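Local coordinates for phytase (PDB 2GFI), which hydrolyses phytate (inositol hexakisphosphate) as a 3-phytase of the histidine acid phosphatase family, releasing phosphate, at the interface of chains A and B and the interface of chains A and C. Sequence-based numbering; all coordinates share one arbitrary frame. Chains: chain A/B/C, phytase.

All four contacts join copies of the phytase in the deposited, possibly biological, tetramer. Contacts 1 to 3 lie between chains A and B and contact 4 between A and C. Contacts 1 and 2 stand about 29 Å apart between the centres of their C-alpha atoms, yet both use Phe408, Phe359 and helix 277-295, with the chains exchanged. Contact 3 lies about 14 Å from contact 2 and shares with it the 3-10 helices 29-31 and 33-36. Contact 4 is about 18 Å from contact 3, and the segment around Ser22 and 3-10 helix 23-25 serves both. The N-terminal segment thus serves both interfaces.

Contact 1: the interface of chains A and B. Residues chain A 405-408; chain B 278, 282, 359.
A:Phe408 and B:Phe359 meet edge to face between two copies of this histidine acid phosphatase, a contact that may help to hold the deposited tetramer. The tip of B:Phe359, CZ, stands over the centre of the A:Phe408 ring, 3.5 Å from CD1, with the ring planes 68° apart. B:Glu278 slides past the opposite face in the reverse direction: its OE2 stands over the ring centre, 4.1 Å above the plane, and its CG lies 3.6 Å from A:Phe408 CE2. The methylene CG of B:Gln282 lies alongside, 3.8 Å from A:Phe408 CE1.

The same carboxylate meets the backbone of 3-10 helix 406-408. A:Gly407 N donates to OE1 at 2.9 Å in a nearly straight bond, from above the carboxylate plane; A:Phe408 N makes a weak bond to OE2. A water bridges that OE2 to the carbonyl O of A:Gly405. CG of B:Glu278 is anti to the backbone N (chi1 170°) and the chain runs extended, which carries the acid from the start of helix 277-295 to this turn. Further out, B:Gln282 NE2 donates to the B:Glu278 carbonyl O at 2.8 Å. The donor stands well above the carbonyl plane, while the oxygen lies in the B:Gln282 amide plane; this bond probably steadies the amide.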
# COMPACT_ATOMS: atom_id res chain seq x y z
N GLY A 405 5.53 -15.72 -28.96
CA GLY A 405 5.37 -14.41 -29.60
C GLY A 405 5.66 -13.32 -28.59
O GLY A 405 5.84 -13.60 -27.41
N PRO A 406 5.71 -12.05 -29.03
CA PRO A 406 5.90 -10.93 -28.10
C PRO A 406 4.79 -10.87 -27.04
O PRO A 406 3.64 -11.16 -27.36
CB PRO A 406 5.83 -9.70 -29.02
CG PRO A 406 6.12 -10.24 -30.39
CD PRO A 406 5.53 -11.61 -30.43
N GLY A 407 5.14 -10.52 -25.81
CA GLY A 407 4.18 -10.50 -24.70
C GLY A 407 3.65 -11.90 -24.39
O GLY A 407 2.53 -12.03 -23.91
N PHE A 408 4.46 -12.93 -24.68
CA PHE A 408 4.09 -14.35 -24.53
C PHE A 408 2.82 -14.76 -25.25
O PHE A 408 2.00 -15.56 -24.75
CB PHE A 408 4.07 -14.78 -23.06
CG PHE A 408 5.39 -14.60 -22.39
CD1 PHE A 408 6.43 -15.50 -22.64
CD2 PHE A 408 5.60 -13.55 -21.52
CE1 PHE A 408 7.69 -15.33 -22.02
CE2 PHE A 408 6.82 -13.37 -20.88
CZ PHE A 408 7.87 -14.26 -21.14
N GLU B 278 9.11 -9.18 -19.93
CA GLU B 278 9.14 -10.39 -20.69
C GLU B 278 10.57 -10.98 -20.73
O GLU B 278 10.75 -12.19 -20.68
CB GLU B 278 8.60 -10.09 -22.07
CG GLU B 278 8.80 -11.22 -23.04
CD GLU B 278 8.05 -11.03 -24.35
OE1 GLU B 278 7.80 -9.85 -24.81
OE2 GLU B 278 7.72 -12.09 -24.93
N GLN B 282 11.89 -14.49 -18.80
CA GLN B 282 12.63 -15.55 -19.49
C GLN B 282 13.96 -15.75 -18.84
O GLN B 282 14.40 -16.88 -18.69
CB GLN B 282 12.79 -15.25 -20.98
CG GLN B 282 11.49 -15.41 -21.73
CD GLN B 282 11.59 -14.75 -23.07
OE1 GLN B 282 11.79 -15.44 -24.07
NE2 GLN B 282 11.54 -13.40 -23.09
N PHE B 359 4.01 -21.38 -17.68
CA PHE B 359 3.45 -20.38 -16.76
C PHE B 359 2.39 -21.06 -15.89
O PHE B 359 1.38 -21.54 -16.41
CB PHE B 359 2.83 -19.24 -17.55
CG PHE B 359 3.83 -18.32 -18.16
CD1 PHE B 359 4.25 -17.21 -17.47
CD2 PHE B 359 4.33 -18.55 -19.47
CE1 PHE B 359 5.18 -16.35 -18.05
CE2 PHE B 359 5.25 -17.68 -20.04
CZ PHE B 359 5.66 -16.59 -19.36
O HOH W 1 8.03 -14.47 -25.73

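Contact 2: the interface of chains A and B. Residues chain A 30, 36, 277, 281, 359; chain B 49-51, 408.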
# COMPACT_ATOMS: atom_id res chain seq x y z
N GLN A 30 -2.12 -13.24 -1.19
CA GLN A 30 -2.62 -14.60 -0.92
C GLN A 30 -3.76 -14.55 0.11
O GLN A 30 -4.56 -15.47 0.20
CB GLN A 30 -1.48 -15.48 -0.38
CG GLN A 30 -0.78 -14.81 0.78
CD GLN A 30 0.30 -15.62 1.44
OE1 GLN A 30 1.44 -15.12 1.61
NE2 GLN A 30 -0.01 -16.83 1.84
N PHE A 36 -11.18 -16.62 -1.56
CA PHE A 36 -11.74 -17.80 -0.89
C PHE A 36 -13.24 -17.88 -0.95
O PHE A 36 -13.84 -18.84 -0.41
CB PHE A 36 -11.26 -17.88 0.56
CG PHE A 36 -9.79 -17.77 0.68
CD1 PHE A 36 -8.96 -18.66 0.01
CD2 PHE A 36 -9.22 -16.72 1.39
CE1 PHE A 36 -7.59 -18.53 0.06
CE2 PHE A 36 -7.83 -16.60 1.46
CZ PHE A 36 -7.02 -17.49 0.78
N ASN A 277 -8.95 -18.47 8.37
CA ASN A 277 -8.38 -18.65 7.03
C ASN A 277 -8.49 -20.10 6.58
O ASN A 277 -8.82 -20.39 5.43
CB ASN A 277 -6.91 -18.22 7.01
CG ASN A 277 -6.76 -16.73 7.09
OD1 ASN A 277 -7.56 -16.04 7.75
ND2 ASN A 277 -5.75 -16.20 6.40
N ILE A 281 -10.28 -21.41 3.19
CA ILE A 281 -9.51 -22.13 2.17
C ILE A 281 -10.17 -23.47 1.79
O ILE A 281 -10.17 -23.88 0.62
CB ILE A 281 -8.06 -22.30 2.68
CG1 ILE A 281 -7.32 -20.96 2.63
CG2 ILE A 281 -7.35 -23.37 1.92
CD1 ILE A 281 -6.00 -20.93 3.44
N PHE A 359 -2.68 -27.65 -2.71
CA PHE A 359 -2.17 -26.31 -2.68
C PHE A 359 -1.13 -26.21 -3.81
O PHE A 359 -0.12 -26.94 -3.81
CB PHE A 359 -1.53 -26.05 -1.31
CG PHE A 359 -2.52 -25.98 -0.20
CD1 PHE A 359 -3.09 -24.76 0.14
CD2 PHE A 359 -2.90 -27.13 0.49
CE1 PHE A 359 -4.04 -24.68 1.16
CE2 PHE A 359 -3.85 -27.08 1.52
CZ PHE A 359 -4.41 -25.86 1.86
N PHE B 49 -0.43 -19.27 0.01
CA PHE B 49 -1.73 -19.81 -0.31
C PHE B 49 -2.83 -19.18 0.55
O PHE B 49 -3.99 -19.56 0.42
CB PHE B 49 -1.75 -21.34 -0.14
CG PHE B 49 -0.78 -22.04 -1.02
CD1 PHE B 49 -0.94 -22.04 -2.41
CD2 PHE B 49 0.31 -22.70 -0.47
CE1 PHE B 49 -0.01 -22.66 -3.23
CE2 PHE B 49 1.23 -23.34 -1.29
CZ PHE B 49 1.08 -23.31 -2.66
N GLY B 50 -2.45 -18.23 1.40
CA GLY B 50 -3.41 -17.50 2.24
C GLY B 50 -3.60 -18.07 3.63
O GLY B 50 -4.45 -17.59 4.41
N ILE B 51 -2.81 -19.11 3.93
CA ILE B 51 -2.88 -19.84 5.17
C ILE B 51 -2.25 -18.98 6.21
O ILE B 51 -1.15 -18.47 6.03
CB ILE B 51 -2.13 -21.17 5.09
CG1 ILE B 51 -2.77 -22.08 4.00
CG2 ILE B 51 -2.11 -21.83 6.44
CD1 ILE B 51 -1.86 -23.22 3.52
N PHE B 408 -3.29 -26.65 8.33
CA PHE B 408 -2.92 -27.51 7.20
C PHE B 408 -1.63 -28.22 7.45
O PHE B 408 -0.77 -28.32 6.55
CB PHE B 408 -2.88 -26.74 5.90
CG PHE B 408 -4.20 -26.28 5.47
CD1 PHE B 408 -5.13 -27.19 4.95
CD2 PHE B 408 -4.56 -24.94 5.64
CE1 PHE B 408 -6.42 -26.75 4.58
CE2 PHE B 408 -5.83 -24.51 5.28
CZ PHE B 408 -6.75 -25.41 4.72
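This largely apolar interface between identical chains of the histidine acid phosphatase sets the B:Phe49-B:Gly50-B:Ile51 loop against helix 277-295 and A:Phe359, and it probably helps to hold the two subunits together in the deposited tetramer. Two-fold symmetry repeats it with the chains exchanged. A:Phe359 is the hub. Its CB sits over the centre of the B:Phe49 ring, 3.8 Å from the centroid, while the two rings meet edge to face with planes 61° apart. Its CE1 edge meets the methyl CD1 of B:Ile51 tip to tip at 3.5 Å, and CZ stands over the centre of the B:Phe408 face, as the two-fold symmetry requires.

Beside this ring, A:Ile281 lies between B:Ile51 and B:Phe408. Its CG1 is anti to the carbonyl carbon (chi1 -73°), which sends CD1 to B:Ile51 CG1 at 3.5 Å, a tight contact, and CG2 to B:Phe408 CZ at 3.5 Å. At the N-terminal start of the same helix, A:Asn277 ND2 donates to the B:Gly50 carbonyl O at 2.8 Å, nearly along the C=O axis and close to the amide plane of A:Asn277. On the other side of the loop, the modelled A:Gln30 NE2 lies 2.8 Å from B:Gly50 N. As both nitrogens are donors, the amide may be turned over, with its oxygen accepting from this N-H. A:Phe36 CZ packs against B:Gly50 CA at 3.9 Å.

Contact 3: the interface of chains A and B. Residues chain A 9, 29, 32, 34, 44-45; chain B 22, 24-26.
B:Gln24, B:Gln25 and A:Leu9 bury most surface here, where a 3-10 helix of one histidine acid phosphatase subunit, residues 23-25, lies against N-terminal segments of its neighbour. The side chain of B:Gln24 is extended beyond CG, and its amide oxygen OE1 reaches the backbone N of A:Leu9 at 2.6 Å. The donor is tilted slightly from the carbonyl plane. The A:Leu9 side chain crosses the same glutamine at an angle, and its methyl CD1 comes to 4.0 Å from B:Gln24 CB, so this short polar bond has an apolar flank.

B:Gln25 works mainly through its backbone. Its carbonyl O accepts from A:Gln45 N at 2.9 Å in an almost straight bond (175° at H), and A:Ile44 CG1 packs beside that oxygen. The extended side chain passes A:Leu9 CD1 with its CG at 4.1 Å and ends on its own chain, OE1 taking the N-H of B:Ser22 at 2.9 Å, in plane and on a lone pair. B:Ser22 OG in turn accepts from B:Gln24 N, and these two bonds probably brace the short helix.

Near the B:Gln24 carbonyl O, no N-H of A:Asn32 ND2 points at the oxygen; one is directed instead to a water, 2.9 Å from ND2, that links the two. CG of A:Asn32 is anti to the backbone N (chi1 -164°), and its OD1 accepts from A:Ile34 N at 3.0 Å, which holds the amide in orientation.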
# COMPACT_ATOMS: atom_id res chain seq x y z
N LEU A 9 -9.78 -6.25 2.81
CA LEU A 9 -10.09 -7.55 2.23
C LEU A 9 -9.07 -8.59 2.65
O LEU A 9 -9.21 -9.76 2.30
CB LEU A 9 -10.12 -7.45 0.70
CG LEU A 9 -11.13 -6.45 0.16
CD1 LEU A 9 -10.96 -6.20 -1.34
CD2 LEU A 9 -12.55 -6.98 0.47
N GLU A 29 -1.20 -10.62 -0.82
CA GLU A 29 -2.33 -10.88 -1.75
C GLU A 29 -2.92 -12.27 -1.62
O GLU A 29 -4.10 -12.46 -1.91
CB GLU A 29 -1.92 -10.61 -3.21
CG GLU A 29 -1.77 -9.12 -3.45
CD GLU A 29 -1.14 -8.79 -4.79
OE1 GLU A 29 -0.95 -9.71 -5.63
OE2 GLU A 29 -0.86 -7.58 -5.01
N ASN A 32 -6.23 -12.33 0.50
CA ASN A 32 -7.42 -11.65 0.15
C ASN A 32 -8.65 -12.58 0.24
O ASN A 32 -8.68 -13.62 -0.42
CB ASN A 32 -7.28 -11.00 -1.25
CG ASN A 32 -8.34 -9.96 -1.49
OD1 ASN A 32 -9.53 -10.26 -1.42
ND2 ASN A 32 -7.93 -8.71 -1.76
N ILE A 34 -11.64 -12.34 -0.90
CA ILE A 34 -12.26 -12.61 -2.18
C ILE A 34 -11.80 -13.94 -2.79
O ILE A 34 -12.63 -14.66 -3.38
CB ILE A 34 -12.04 -11.46 -3.16
CG1 ILE A 34 -12.63 -10.18 -2.60
CG2 ILE A 34 -12.67 -11.78 -4.52
CD1 ILE A 34 -12.37 -8.96 -3.43
N ILE A 44 -11.71 -9.44 -8.32
CA ILE A 44 -10.30 -9.40 -7.99
C ILE A 44 -9.51 -9.86 -9.20
O ILE A 44 -9.92 -10.75 -9.93
CB ILE A 44 -10.01 -10.29 -6.73
CG1 ILE A 44 -8.65 -9.91 -6.12
CG2 ILE A 44 -10.16 -11.77 -7.06
CD1 ILE A 44 -8.41 -10.51 -4.74
N GLN A 45 -8.36 -9.23 -9.39
CA GLN A 45 -7.46 -9.54 -10.50
C GLN A 45 -6.78 -10.87 -10.28
O GLN A 45 -6.42 -11.24 -9.15
CB GLN A 45 -6.40 -8.45 -10.69
CG GLN A 45 -6.98 -7.10 -10.99
CD GLN A 45 -5.94 -6.03 -11.13
OE1 GLN A 45 -4.83 -6.15 -10.61
NE2 GLN A 45 -6.30 -4.97 -11.81
N SER B 22 -11.11 -0.90 -4.68
CA SER B 22 -10.09 -0.97 -3.64
C SER B 22 -8.78 -1.39 -4.27
O SER B 22 -8.78 -2.26 -5.14
CB SER B 22 -10.48 -2.02 -2.60
OG SER B 22 -9.42 -2.28 -1.69
N GLN B 24 -6.80 -3.20 -2.95
CA GLN B 24 -6.65 -4.59 -2.59
C GLN B 24 -7.31 -5.53 -3.59
O GLN B 24 -7.16 -6.74 -3.47
CB GLN B 24 -7.17 -4.84 -1.17
CG GLN B 24 -6.42 -4.05 -0.10
CD GLN B 24 -7.04 -4.22 1.29
OE1 GLN B 24 -8.15 -4.72 1.42
NE2 GLN B 24 -6.31 -3.83 2.32
N GLN B 25 -8.01 -5.01 -4.59
CA GLN B 25 -8.54 -5.86 -5.67
C GLN B 25 -7.48 -6.15 -6.74
O GLN B 25 -7.68 -7.01 -7.59
CB GLN B 25 -9.77 -5.23 -6.30
CG GLN B 25 -10.93 -5.16 -5.33
CD GLN B 25 -12.11 -4.47 -5.97
OE1 GLN B 25 -12.20 -3.24 -5.96
NE2 GLN B 25 -13.02 -5.27 -6.56
N ALA B 26 -6.36 -5.43 -6.65
CA ALA B 26 -5.24 -5.53 -7.59
C ALA B 26 -4.33 -6.62 -7.22
O ALA B 26 -4.09 -6.85 -6.02
CB ALA B 26 -4.42 -4.20 -7.65
O HOH W 2 -5.05 -8.41 -1.98

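Contact 4: the interface of chains A and C. Residues chain A 14, 17-18, 23; chain C 21-23.
The phenol ring of A:Tyr17 carries C:Pro23 on one face, in a largely apolar patch between identical subunits A and C that may help to hold the deposited tetramer. CG of the proline sits over the ring centre, 3.6 Å from the centroid, in a CH-pi contact, while CD lies close against the inner end of the ring, 3.3 Å from A:Tyr17 CG. The two side chains cross at about a right angle. The edge of the ring is lined by its own chain, with A:Gln14 CA and the carbonyl O of A:Pro23 in the ring plane. A chi1 of -60° places the ring, and a chi2 of -75° turns its face to chain C.

Alongside, A:Gln14 NE2 donates to the hydroxyl OG of C:Ser22 at 2.6 Å. The bond is bent, and the hydroxyl is tilted out of the amide plane. A bend at chi2 (-51°) folds the glutamine towards the serine, and A:Gln14 CB also touches C:Ser22 CB at 3.7 Å. Next to the CH-pi pair the two copies of Pro23 slide past each other in opposite directions, CB to CB at 3.8 Å.

Backbone atoms of A:Gln18 and C:Ala21 approach at the margin. On the chain A side, the 3-10 helix 14-17 places A:Gln14 and A:Tyr17 together, and the start of 3-10 helix 23-25 supplies A:Pro23. The centre of this N-terminal contact lies about 34 Å from the predicted nucleophile A:His70.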
# COMPACT_ATOMS: atom_id res chain seq x y z
N GLN A 14 -0.46 -6.53 10.09
CA GLN A 14 0.78 -5.86 9.79
C GLN A 14 2.00 -6.73 10.05
O GLN A 14 3.10 -6.40 9.57
CB GLN A 14 0.86 -4.55 10.56
CG GLN A 14 -0.33 -3.65 10.32
CD GLN A 14 -0.58 -3.46 8.85
OE1 GLN A 14 -1.68 -3.80 8.34
NE2 GLN A 14 0.41 -2.92 8.15
N TYR A 17 4.85 -7.59 7.60
CA TYR A 17 5.85 -6.62 7.18
C TYR A 17 6.99 -6.47 8.15
O TYR A 17 7.93 -5.70 7.87
CB TYR A 17 5.21 -5.24 7.05
CG TYR A 17 4.12 -5.22 6.05
CD1 TYR A 17 4.40 -5.24 4.68
CD2 TYR A 17 2.78 -5.21 6.46
CE1 TYR A 17 3.40 -5.23 3.75
CE2 TYR A 17 1.75 -5.21 5.50
CZ TYR A 17 2.08 -5.20 4.16
OH TYR A 17 1.07 -5.18 3.21
N GLN A 18 6.87 -7.15 9.29
CA GLN A 18 7.62 -6.78 10.49
C GLN A 18 9.13 -7.01 10.38
O GLN A 18 9.88 -6.46 11.18
CB GLN A 18 7.09 -7.55 11.69
CG GLN A 18 7.45 -9.04 11.59
CD GLN A 18 6.83 -9.83 12.70
OE1 GLN A 18 7.38 -9.89 13.80
NE2 GLN A 18 5.68 -10.43 12.44
N PRO A 23 7.85 -2.87 2.30
CA PRO A 23 6.57 -3.58 2.33
C PRO A 23 6.37 -4.33 1.03
O PRO A 23 5.61 -5.29 1.01
CB PRO A 23 5.53 -2.44 2.50
CG PRO A 23 6.23 -1.23 2.12
CD PRO A 23 7.67 -1.42 2.44
N ALA C 21 7.70 -1.41 11.78
CA ALA C 21 7.10 -2.71 11.99
C ALA C 21 6.05 -2.86 10.92
O ALA C 21 5.94 -3.92 10.27
CB ALA C 21 6.44 -2.77 13.40
N SER C 22 5.29 -1.77 10.72
CA SER C 22 4.20 -1.73 9.77
C SER C 22 4.43 -0.60 8.79
O SER C 22 4.87 0.47 9.20
CB SER C 22 2.88 -1.46 10.50
OG SER C 22 1.81 -1.20 9.59
N PRO C 23 4.11 -0.81 7.52
CA PRO C 23 4.21 0.27 6.54
C PRO C 23 3.27 1.39 6.86
O PRO C 23 3.48 2.53 6.41
CB PRO C 23 3.82 -0.40 5.22
CG PRO C 23 3.20 -1.69 5.58
CD PRO C 23 3.71 -2.09 6.91